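Local coordinates for ferripyochelin binding protein (Salmonella enterica subsp. enterica serovar Typhimurium, PDB 3R3R) that binds zinc on a left-handed beta-helix of the gamma-class carbonic anhydrase family and may act as a carbonic anhydrase-like enzyme, at residues Arg21-Thr26 with Asp176-Gln181; Gly50-Val55 with Val68-His73. One frame throughout, in Å; residues are numbered along the deposited sequence.

Interactions 1 and 2 join different parts of one left-handed beta-helix, and they do not touch. Their centres lie 24 Å apart and their nearest atoms about 11 Å. Interaction 2 (50-55 with 68-73) is local: only 12 residues separate its segments, and it sets a corner of the coil against the end of the strand that carries zinc ligand H70 and the loop after it. Interaction 1 (21-26 with 176-181) is long-range. It brings the end of the C-terminal helix 158-182 back to an early strand, and interaction 2 is nested in the chain loop that it closes. One contact thus belongs to the metal site, the other to packing on the outside of the coil, away from zinc.

Interaction 1: Arg21-Thr26 with Asp176-Gln181; sequences RVMIDT and DDYLSQ
M23 meets L179 with its CG anti to the backbone N (chi1 180°), while L179 CG lies anti to its own carbonyl carbon, beside the backbone N (chi1 -69°). In M23, SD continues the extended course. The chain bends only at chi3, where CE turns off.

The two methyl groups of L179 share the work. CD1 rests on the backbone of R21, 3.6 Å from R21 O. CD2 packs against the side chain of M23, 4.0 Å from M23 CB, and is 4.1 Å from V22 O. The leucine therefore spreads its branches over three successive residues. Across these segments, CD1 meets the R21 carbonyl and CD2 meets M23 and V22 O.

Y178 adds a second apolar contact. Its CB is 3.9 Å from M23 SD. The sulfur stands 5.3 Å from the centroid of the Y178 ring, 49° off the ring normal. This is an oblique Met-aromatic contact. W43 meets the same tyrosine ring nearly perpendicularly, and M23 also touches W43.

No hydrogen bond joins the two segments. R21 and D176 carry opposite charges, but R21 NE is 5.5 Å from D176 OD1. The guanidinium of R21 instead forms a salt bridge with D39. R21 O accepts a hydrogen bond from K175, just before the helical segment, which adds a polar tie beside the L179 methyl.

The contact is small, with 213 Å² buried on both sides together. Strand 23-24 is an outermost strand of its sheet and pairs with strand 41-42. The arrangement is that of a left-handed beta-helix with a C-terminal helix packed against its outside, as in gamma-class carbonic anhydrases.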
loop_
_atom_site.group_PDB
_atom_site.type_symbol
_atom_site.label_atom_id
_atom_site.label_comp_id
_atom_site.label_asym_id
_atom_site.label_seq_id
_atom_site.Cartn_x
_atom_site.Cartn_y
_atom_site.Cartn_z
ATOM N N ARG A 21 10.424 -8.512 11.151
ATOM C CA ARG A 21 10.153 -7.225 11.786
ATOM C C ARG A 21 8.917 -6.559 11.175
ATOM O O ARG A 21 8.872 -5.341 10.997
ATOM C CB ARG A 21 11.370 -6.308 11.692
ATOM C CG ARG A 21 12.664 -6.933 12.273
ATOM C CD ARG A 21 13.846 -6.002 12.058
ATOM N NE ARG A 21 14.069 -5.787 10.636
ATOM C CZ ARG A 21 14.751 -6.617 9.853
ATOM N NH1 ARG A 21 15.319 -7.712 10.357
ATOM N NH2 ARG A 21 14.876 -6.332 8.566
ATOM N N VAL A 22 7.911 -7.364 10.840
ATOM C CA VAL A 22 6.669 -6.831 10.289
ATOM C C VAL A 22 5.709 -6.512 11.426
ATOM O O VAL A 22 5.517 -7.342 12.322
ATOM C CB VAL A 22 6.027 -7.830 9.304
ATOM C CG1 VAL A 22 4.662 -7.331 8.815
ATOM C CG2 VAL A 22 6.942 -8.035 8.119
ATOM N N MET A 23 5.122 -5.316 11.406
ATOM C CA MET A 23 4.046 -5.008 12.335
ATOM C C MET A 23 2.702 -5.145 11.623
ATOM O O MET A 23 2.502 -4.552 10.568
ATOM C CB MET A 23 4.157 -3.572 12.852
ATOM C CG MET A 23 3.047 -3.207 13.828
ATOM S SD MET A 23 3.094 -1.457 14.305
ATOM C CE MET A 23 2.645 -0.671 12.759
ATOM N N ILE A 24 1.796 -5.935 12.189
ATOM C CA ILE A 24 0.416 -5.946 11.722
ATOM C C ILE A 24 -0.473 -5.651 12.911
ATOM O O ILE A 24 -0.588 -6.460 13.832
ATOM C CB ILE A 24 -0.005 -7.272 11.070
ATOM C CG1 ILE A 24 0.987 -7.671 9.971
ATOM C CG2 ILE A 24 -1.412 -7.143 10.495
ATOM C CD1 ILE A 24 1.392 -9.149 10.000
ATOM N N ASP A 25 -1.091 -4.480 12.918
ATOM C CA ASP A 25 -1.870 -4.100 14.084
ATOM C C ASP A 25 -2.937 -5.143 14.374
ATOM O O ASP A 25 -3.569 -5.672 13.461
ATOM C CB ASP A 25 -2.568 -2.764 13.879
ATOM C CG ASP A 25 -3.013 -2.176 15.196
ATOM O OD1 ASP A 25 -2.127 -1.634 15.893
ATOM O OD2 ASP A 25 -4.200 -2.315 15.575
ATOM N N THR A 26 -3.189 -5.400 15.642
ATOM C CA THR A 26 -4.184 -6.385 16.026
ATOM C C THR A 26 -5.578 -6.018 15.532
ATOM O O THR A 26 -6.425 -6.867 15.436
ATOM C CB THR A 26 -4.244 -6.586 17.549
ATOM O OG1 THR A 26 -4.550 -5.346 18.187
ATOM C CG2 THR A 26 -2.919 -7.106 18.061
ATOM N N ASP A 176 9.039 0.101 14.634
ATOM C CA ASP A 176 9.951 -0.533 15.579
ATOM C C ASP A 176 9.710 -0.107 17.035
ATOM O O ASP A 176 9.886 -0.902 17.956
ATOM C CB ASP A 176 11.398 -0.309 15.145
ATOM C CG ASP A 176 11.799 -1.204 13.981
ATOM O OD1 ASP A 176 11.178 -2.275 13.803
ATOM O OD2 ASP A 176 12.749 -0.850 13.254
ATOM N N ASP A 177 9.283 1.137 17.244
ATOM C CA ASP A 177 8.887 1.584 18.580
ATOM C C ASP A 177 7.747 0.720 19.100
ATOM O O ASP A 177 7.787 0.240 20.230
ATOM C CB ASP A 177 8.448 3.050 18.575
ATOM C CG ASP A 177 9.597 4.021 18.328
ATOM O OD1 ASP A 177 10.783 3.676 18.549
ATOM O OD2 ASP A 177 9.305 5.165 17.925
ATOM N N TYR A 178 6.722 0.513 18.281
ATOM C CA TYR A 178 5.618 -0.336 18.706
ATOM C C TYR A 178 6.022 -1.801 18.898
ATOM O O TYR A 178 5.608 -2.434 19.861
ATOM C CB TYR A 178 4.445 -0.204 17.742
ATOM C CG TYR A 178 3.765 1.133 17.849
ATOM C CD1 TYR A 178 2.848 1.384 18.868
ATOM C CD2 TYR A 178 4.044 2.152 16.942
ATOM C CE1 TYR A 178 2.208 2.606 18.970
ATOM C CE2 TYR A 178 3.414 3.390 17.039
ATOM C CZ TYR A 178 2.479 3.599 18.045
ATOM O OH TYR A 178 1.833 4.803 18.175
ATOM N N LEU A 179 6.841 -2.330 18.001
ATOM C CA LEU A 179 7.296 -3.698 18.151
ATOM C C LEU A 179 8.123 -3.874 19.417
ATOM O O LEU A 179 8.081 -4.936 20.041
ATOM C CB LEU A 179 8.106 -4.128 16.937
ATOM C CG LEU A 179 7.298 -4.271 15.654
ATOM C CD1 LEU A 179 8.219 -4.661 14.502
ATOM C CD2 LEU A 179 6.170 -5.286 15.826
ATOM N N SER A 180 8.884 -2.847 19.793
ATOM C CA SER A 180 9.712 -2.930 20.992
ATOM C C SER A 180 8.822 -2.983 22.226
ATOM O O SER A 180 9.179 -3.602 23.227
ATOM C CB SER A 180 10.693 -1.756 21.085
ATOM O OG SER A 180 10.024 -0.561 21.441
ATOM N N GLN A 181 7.656 -2.345 22.150
ATOM C CA GLN A 181 6.700 -2.401 23.250
ATOM C C GLN A 181 6.162 -3.821 23.422
ATOM O O GLN A 181 5.944 -4.271 24.545
ATOM C CB GLN A 181 5.569 -1.382 23.050
ATOM C CG GLN A 181 6.073 0.035 23.283
ATOM C CD GLN A 181 5.137 1.148 22.841
ATOM O OE1 GLN A 181 3.949 0.939 22.545
ATOM N NE2 GLN A 181 5.687 2.359 22.787
#

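Interaction 2: Gly50-Val55 with Val68-His73. With ZN (zinc ion), chain B.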
loop_
_atom_site.group_PDB
_atom_site.type_symbol
_atom_site.label_atom_id
_atom_site.label_comp_id
_atom_site.label_asym_id
_atom_site.label_seq_id
_atom_site.Cartn_x
_atom_site.Cartn_y
_atom_site.Cartn_z
ATOM N N GLY A 50 -6.470 -10.036 -0.087
ATOM C CA GLY A 50 -5.878 -10.674 -1.254
ATOM C C GLY A 50 -6.570 -11.985 -1.568
ATOM O O GLY A 50 -5.936 -13.039 -1.583
ATOM N N ASP A 51 -7.872 -11.928 -1.803
ATOM C CA ASP A 51 -8.621 -13.155 -2.041
ATOM C C ASP A 51 -8.747 -13.535 -3.511
ATOM O O ASP A 51 -8.244 -14.576 -3.915
ATOM C CB ASP A 51 -9.998 -13.122 -1.328
ATOM C CG ASP A 51 -10.809 -11.832 -1.575
ATOM O OD1 ASP A 51 -10.478 -11.003 -2.431
ATOM O OD2 ASP A 51 -11.819 -11.689 -0.873
ATOM N N VAL A 52 -9.333 -12.665 -4.314
ATOM C CA VAL A 52 -9.532 -12.930 -5.734
ATOM C C VAL A 52 -8.289 -12.604 -6.560
ATOM O O VAL A 52 -8.240 -12.861 -7.744
ATOM C CB VAL A 52 -10.783 -12.225 -6.283
ATOM C CG1 VAL A 52 -11.994 -12.668 -5.518
ATOM C CG2 VAL A 52 -10.630 -10.707 -6.216
ATOM N N ASN A 53 -7.296 -12.014 -5.909
ATOM C CA ASN A 53 -5.995 -11.804 -6.533
ATOM C C ASN A 53 -4.990 -11.507 -5.420
ATOM O O ASN A 53 -5.393 -11.327 -4.267
ATOM C CB ASN A 53 -6.055 -10.686 -7.569
ATOM C CG ASN A 53 -5.268 -11.012 -8.810
ATOM O OD1 ASN A 53 -4.145 -11.527 -8.735
ATOM N ND2 ASN A 53 -5.843 -10.705 -9.966
ATOM N N TYR A 54 -3.699 -11.492 -5.744
ATOM C CA TYR A 54 -2.691 -11.306 -4.706
ATOM C C TYR A 54 -2.367 -9.842 -4.459
ATOM O O TYR A 54 -2.618 -8.961 -5.307
ATOM C CB TYR A 54 -1.407 -12.086 -5.018
ATOM C CG TYR A 54 -0.550 -11.519 -6.123
ATOM C CD1 TYR A 54 0.453 -10.609 -5.837
ATOM C CD2 TYR A 54 -0.728 -11.906 -7.452
ATOM C CE1 TYR A 54 1.259 -10.090 -6.825
ATOM C CE2 TYR A 54 0.085 -11.383 -8.469
ATOM C CZ TYR A 54 1.077 -10.469 -8.134
ATOM O OH TYR A 54 1.902 -9.926 -9.093
ATOM N N VAL A 55 -1.792 -9.603 -3.278
ATOM C CA VAL A 55 -1.261 -8.310 -2.866
ATOM C C VAL A 55 0.192 -8.529 -2.450
ATOM O O VAL A 55 0.465 -9.394 -1.618
ATOM C CB VAL A 55 -2.057 -7.743 -1.674
ATOM C CG1 VAL A 55 -1.453 -6.418 -1.238
ATOM C CG2 VAL A 55 -3.532 -7.574 -2.038
ATOM N N VAL A 68 -7.744 0.777 2.834
ATOM C CA VAL A 68 -8.293 -0.469 2.315
ATOM C C VAL A 68 -7.584 -0.793 1.016
ATOM O O VAL A 68 -7.497 0.071 0.129
ATOM C CB VAL A 68 -9.829 -0.399 2.090
ATOM C CG1 VAL A 68 -10.328 -1.677 1.387
ATOM C CG2 VAL A 68 -10.558 -0.201 3.428
ATOM N N LEU A 69 -7.111 -2.038 0.919
ATOM C CA LEU A 69 -6.365 -2.532 -0.234
ATOM C C LEU A 69 -7.102 -3.745 -0.786
ATOM O O LEU A 69 -7.326 -4.725 -0.057
ATOM C CB LEU A 69 -4.953 -2.945 0.203
ATOM C CG LEU A 69 -3.895 -1.839 0.335
ATOM C CD1 LEU A 69 -4.285 -0.768 1.363
ATOM C CD2 LEU A 69 -2.557 -2.447 0.698
ATOM N N HIS A 70 -7.493 -3.675 -2.060
ATOM C CA HIS A 70 -8.146 -4.805 -2.705
ATOM C C HIS A 70 -7.702 -4.891 -4.175
ATOM O O HIS A 70 -6.793 -4.175 -4.604
ATOM C CB HIS A 70 -9.673 -4.726 -2.525
ATOM C CG HIS A 70 -10.391 -6.006 -2.835
ATOM N ND1 HIS A 70 -11.521 -6.065 -3.624
ATOM C CD2 HIS A 70 -10.121 -7.285 -2.470
ATOM C CE1 HIS A 70 -11.921 -7.322 -3.722
ATOM N NE2 HIS A 70 -11.091 -8.081 -3.031
ATOM N N VAL A 71 -8.326 -5.811 -4.908
ATOM C CA VAL A 71 -7.829 -6.309 -6.182
ATOM C C VAL A 71 -9.021 -6.737 -7.041
ATOM O O VAL A 71 -10.122 -6.944 -6.512
ATOM C CB VAL A 71 -6.922 -7.541 -5.953
ATOM C CG1 VAL A 71 -5.586 -7.122 -5.334
ATOM C CG2 VAL A 71 -7.624 -8.611 -5.087
ATOM N N THR A 72 -8.809 -6.875 -8.352
ATOM C CA THR A 72 -9.855 -7.345 -9.253
ATOM C C THR A 72 -9.613 -8.806 -9.634
ATOM O O THR A 72 -8.477 -9.234 -9.895
ATOM C CB THR A 72 -9.956 -6.429 -10.503
ATOM O OG1 THR A 72 -10.463 -5.158 -10.078
ATOM C CG2 THR A 72 -10.919 -6.986 -11.553
ATOM N N HIS A 73 -10.697 -9.568 -9.645
ATOM C CA HIS A 73 -10.674 -10.996 -9.934
ATOM C C HIS A 73 -10.287 -11.309 -11.370
ATOM O O HIS A 73 -10.317 -10.445 -12.264
ATOM C CB HIS A 73 -12.051 -11.591 -9.605
ATOM C CG HIS A 73 -13.105 -11.310 -10.634
ATOM N ND1 HIS A 73 -13.685 -10.067 -10.786
ATOM C CD2 HIS A 73 -13.703 -12.120 -11.541
ATOM C CE1 HIS A 73 -14.590 -10.123 -11.747
ATOM N NE2 HIS A 73 -14.609 -11.352 -12.232
HETATM ZN ZN ZN B . -12.586 -4.557 -4.669
HETATM O O HOH W 1 -12.722 -5.815 -6.588
HETATM O O HOH W 2 -14.337 -5.458 -4.938
HETATM O O HOH W 3 -13.810 -3.206 -6.100
#
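D51 OD1 is gripped by two N-H groups, one from each segment. V52 N lies 2.8 Å away on the anti side, 32° out of the carboxylate plane. H70 NE2 donates from 3.0 Å to the syn lone pair. The oxygen is almost in the imidazole plane, while the carboxylate is turned 73° from that plane. D51 OD2 forms a salt bridge with R49.

H70 CG is anti to its backbone N (chi1 -165°), and ring nitrogen ND1 binds zinc at 2.1 Å. H99 also binds the zinc; the modelled waters around it are too close together to be all present at once. Zinc at ND1 and D51 at NE2 together hold the ring's rotation. D51 is thus second-shell, and its charge may make the imidazole a stronger donor to the metal.

This is a corner of the left-handed beta-helix: the chain turns at 51-53, between strands of different faces, and packs against the next coil. V71 points into that corner. Its CG2 lies 3.6 Å from N53 CB, and its CG1 is 3.9 Å from V55 CG2. V52 sits further out, with its CB 3.6 Å from H73 CB.

N53 ties the corner to the loop beyond strand 68-70. Its ND2 donates to T72 O at 3.0 Å, nearly straight, and also to H80 O. On the same amide, N53 OD1 accepts from Y54 N in the carbonyl plane.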